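Monosaccharide ABC transporter substrate-binding protein, CUT2 family (PDB 4YHS) probably binds a monosaccharide or related small solute outside the cytoplasmic membrane and delivers it to a CUT2-family ABC transporter. Local coordinates at residues W59-S64 with D308-I313. Sequence-based numbering, arbitrary orientation.
Sequences WKLCVS and DQAVRI
With chi1 at -58°, Trp59 sets CG anti to its own carbonyl carbon, beside the backbone N, which brings the indole against helix 299-314, where Val311 holds CG1 anti to the backbone N (chi1 172°) and sends that methyl out to meet it. The ring and the branch cross at a slant, Trp59 CD1 lying 4.0 Å from Val311 CG1. Two residues along, Leu61 points the same way from strand 60-65, and its CD2 methyl sits 4.0 Å from Ala310 CB. The backbones stay well apart, with the CA atoms of Leu61 and Ala310 7.9 Å apart, and the side chains span the distance. No hydrogen bond joins the two segments; the grip is apolar, and Leu61 also rests on Val307 and Leu314 of the same helix. The indole is tied down at its polar end, since Trp59 NE1 donates to Glu315. On the helix side turned away from the strand, Arg312 NE and Asp308 OD2, from residues one helical turn apart, form a hydrogen-bonded salt bridge at 2.8 Å. The carboxylate oxygen lies in the guanidinium plane, and Tyr49 OH bonds to it as well. Strand 60-65 runs parallel to both 90-95 and 119-122, and the contact packs helix 299-314 onto its start and the residue leading into it, the alpha/beta layering of a two-lobed periplasmic binding protein.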
ATOM      1  N   TRP A  59     -13.838 -22.789  -4.551  1.00 26.73           N
ATOM      2  CA  TRP A  59     -13.903 -22.290  -3.183  1.00 24.17           C
ATOM      3  C   TRP A  59     -14.696 -20.987  -3.120  1.00 26.81           C
ATOM      4  O   TRP A  59     -14.613 -20.158  -4.018  1.00 23.26           O
ATOM      5  CB  TRP A  59     -12.498 -22.066  -2.625  1.00 21.34           C
ATOM      6  CG  TRP A  59     -11.652 -23.306  -2.631  1.00 23.94           C
ATOM      7  CD1 TRP A  59     -10.615 -23.598  -3.472  1.00 25.84           C
ATOM      8  CD2 TRP A  59     -11.788 -24.418  -1.756  1.00 25.60           C
ATOM      9  NE1 TRP A  59     -10.092 -24.830  -3.173  1.00 25.07           N
ATOM     10  CE2 TRP A  59     -10.804 -25.365  -2.127  1.00 24.02           C
ATOM     11  CE3 TRP A  59     -12.658 -24.717  -0.708  1.00 23.31           C
ATOM     12  CZ2 TRP A  59     -10.650 -26.567  -1.469  1.00 29.68           C
ATOM     13  CZ3 TRP A  59     -12.506 -25.921  -0.050  1.00 27.95           C
ATOM     14  CH2 TRP A  59     -11.510 -26.835  -0.435  1.00 33.50           C
ATOM     15  N   LYS A  60     -15.501 -20.839  -2.075  1.00 20.89           N
ATOM     16  CA  LYS A  60     -16.163 -19.568  -1.788  1.00 25.05           C
ATOM     17  C   LYS A  60     -15.341 -18.690  -0.850  1.00 18.71           C
ATOM     18  O   LYS A  60     -15.014 -19.105   0.259  1.00 19.90           O
ATOM     19  CB  LYS A  60     -17.528 -19.810  -1.154  1.00 28.42           C
ATOM     20  CG  LYS A  60     -18.585 -20.357  -2.111  1.00 34.66           C
ATOM     21  CD  LYS A  60     -20.003 -20.342  -1.476  1.00 51.89           C
ATOM     22  CE  LYS A  60     -20.514 -18.941  -1.074  1.00 58.76           C
ATOM     23  NZ  LYS A  60     -21.248 -18.229  -2.167  1.00 57.80           N
ATOM     24  N   LEU A  61     -15.032 -17.471  -1.293  1.00 20.58           N
ATOM     25  CA  LEU A  61     -14.214 -16.548  -0.516  1.00 16.75           C
ATOM     26  C   LEU A  61     -15.025 -15.319  -0.184  1.00 24.56           C
ATOM     27  O   LEU A  61     -15.470 -14.612  -1.091  1.00 24.75           O
ATOM     28  CB  LEU A  61     -12.961 -16.098  -1.281  1.00 20.67           C
ATOM     29  CG  LEU A  61     -12.038 -17.199  -1.821  1.00 20.90           C
ATOM     30  CD1 LEU A  61     -10.834 -16.588  -2.499  1.00 20.37           C
ATOM     31  CD2 LEU A  61     -11.622 -18.164  -0.727  1.00 22.94           C
ATOM     32  N   CYS A  62     -15.218 -15.066   1.103  1.00 17.10           N
ATOM     33  CA  CYS A  62     -15.847 -13.814   1.533  1.00 18.60           C
ATOM     34  C   CYS A  62     -14.744 -12.779   1.651  1.00 22.89           C
ATOM     35  O   CYS A  62     -13.725 -13.040   2.309  1.00 19.16           O
ATOM     36  CB  CYS A  62     -16.596 -13.987   2.859  1.00 21.19           C
ATOM     37  SG  CYS A  62     -17.117 -12.419   3.575  1.00 22.84           S
ATOM     38  N   VAL A  63     -14.916 -11.623   1.000  1.00 17.37           N
ATOM     39  CA  VAL A  63     -13.908 -10.566   1.049  1.00 15.48           C
ATOM     40  C   VAL A  63     -14.571  -9.322   1.637  1.00 18.43           C
ATOM     41  O   VAL A  63     -15.547  -8.821   1.088  1.00 16.23           O
ATOM     42  CB  VAL A  63     -13.301 -10.253  -0.341  1.00 16.56           C
ATOM     43  CG1 VAL A  63     -12.125  -9.263  -0.190  1.00 15.72           C
ATOM     44  CG2 VAL A  63     -12.826 -11.538  -0.991  1.00 15.59           C
ATOM     45  N   SER A  64     -14.013  -8.832   2.745  1.00 18.14           N
ATOM     46  CA  SER A  64     -14.547  -7.672   3.480  1.00 15.19           C
ATOM     47  C   SER A  64     -13.594  -6.477   3.411  1.00 16.46           C
ATOM     48  O   SER A  64     -12.442  -6.551   3.868  1.00 16.32           O
ATOM     49  CB  SER A  64     -14.811  -8.079   4.936  1.00 16.41           C
ATOM     50  OG  SER A  64     -15.085  -6.970   5.775  1.00 17.49           O
ATOM     51  N   ASP A 308      -4.690 -16.186  -3.315  1.00 17.94           N
ATOM     52  CA  ASP A 308      -3.854 -17.381  -3.465  1.00 18.05           C
ATOM     53  C   ASP A 308      -3.576 -18.068  -2.131  1.00 20.06           C
ATOM     54  O   ASP A 308      -3.679 -19.295  -2.008  1.00 19.90           O
ATOM     55  CB  ASP A 308      -2.520 -17.043  -4.130  1.00 15.85           C
ATOM     56  CG  ASP A 308      -1.703 -18.295  -4.448  1.00 21.39           C
ATOM     57  OD1 ASP A 308      -2.225 -19.165  -5.166  1.00 19.81           O
ATOM     58  OD2 ASP A 308      -0.548 -18.428  -3.980  1.00 18.45           O
ATOM     59  N   GLN A 309      -3.235 -17.274  -1.125  1.00 16.54           N
ATOM     60  CA  GLN A 309      -3.041 -17.791   0.209  1.00 19.48           C
ATOM     61  C   GLN A 309      -4.289 -18.561   0.719  1.00 23.44           C
ATOM     62  O   GLN A 309      -4.177 -19.668   1.266  1.00 17.40           O
ATOM     63  CB  GLN A 309      -2.718 -16.643   1.165  1.00 13.63           C
ATOM     64  CG  GLN A 309      -1.260 -16.149   1.161  1.00 13.97           C
ATOM     65  CD  GLN A 309      -1.113 -14.875   1.939  1.00 17.27           C
ATOM     66  OE1 GLN A 309      -2.048 -14.077   2.001  1.00 14.50           O
ATOM     67  NE2 GLN A 309       0.032 -14.695   2.584  1.00 16.62           N
ATOM     68  N   ALA A 310      -5.465 -17.957   0.573  1.00 23.13           N
ATOM     69  CA  ALA A 310      -6.696 -18.578   1.050  1.00 19.03           C
ATOM     70  C   ALA A 310      -6.881 -19.938   0.404  1.00 21.28           C
ATOM     71  O   ALA A 310      -7.183 -20.917   1.076  1.00 22.43           O
ATOM     72  CB  ALA A 310      -7.895 -17.713   0.764  1.00 19.25           C
ATOM     73  N   VAL A 311      -6.698 -19.988  -0.909  1.00 19.21           N
ATOM     74  CA  VAL A 311      -6.906 -21.232  -1.660  1.00 21.49           C
ATOM     75  C   VAL A 311      -5.899 -22.288  -1.196  1.00 18.33           C
ATOM     76  O   VAL A 311      -6.265 -23.433  -0.922  1.00 20.38           O
ATOM     77  CB  VAL A 311      -6.809 -20.961  -3.182  1.00 18.63           C
ATOM     78  CG1 VAL A 311      -6.828 -22.271  -3.990  1.00 22.44           C
ATOM     79  CG2 VAL A 311      -7.991 -20.031  -3.618  1.00 19.49           C
ATOM     80  N   ARG A 312      -4.643 -21.894  -1.043  1.00 19.38           N
ATOM     81  CA  ARG A 312      -3.605 -22.853  -0.628  1.00 21.37           C
ATOM     82  C   ARG A 312      -3.944 -23.466   0.744  1.00 22.13           C
ATOM     83  O   ARG A 312      -3.813 -24.681   0.945  1.00 28.68           O
ATOM     84  CB  ARG A 312      -2.223 -22.184  -0.588  1.00 20.88           C
ATOM     85  CG  ARG A 312      -1.605 -21.910  -1.953  1.00 28.79           C
ATOM     86  CD  ARG A 312      -0.343 -21.009  -1.861  1.00 18.69           C
ATOM     87  NE  ARG A 312       0.332 -20.952  -3.154  1.00 20.40           N
ATOM     88  CZ  ARG A 312       1.085 -21.929  -3.654  1.00 26.38           C
ATOM     89  NH1 ARG A 312       1.270 -23.057  -2.960  1.00 23.84           N
ATOM     90  NH2 ARG A 312       1.663 -21.789  -4.855  1.00 21.68           N
ATOM     91  N   ILE A 313      -4.391 -22.617   1.669  1.00 25.12           N
ATOM     92  CA  ILE A 313      -4.776 -23.064   3.006  1.00 29.37           C
ATOM     93  C   ILE A 313      -5.941 -24.048   2.887  1.00 31.43           C
ATOM     94  O   ILE A 313      -5.886 -25.168   3.415  1.00 20.88           O
ATOM     95  CB  ILE A 313      -5.136 -21.845   3.898  1.00 19.14           C
ATOM     96  CG1 ILE A 313      -3.892 -21.022   4.213  1.00 20.71           C
ATOM     97  CG2 ILE A 313      -5.796 -22.250   5.223  1.00 23.17           C
ATOM     98  CD1 ILE A 313      -4.217 -19.626   4.680  1.00 23.78           C
TER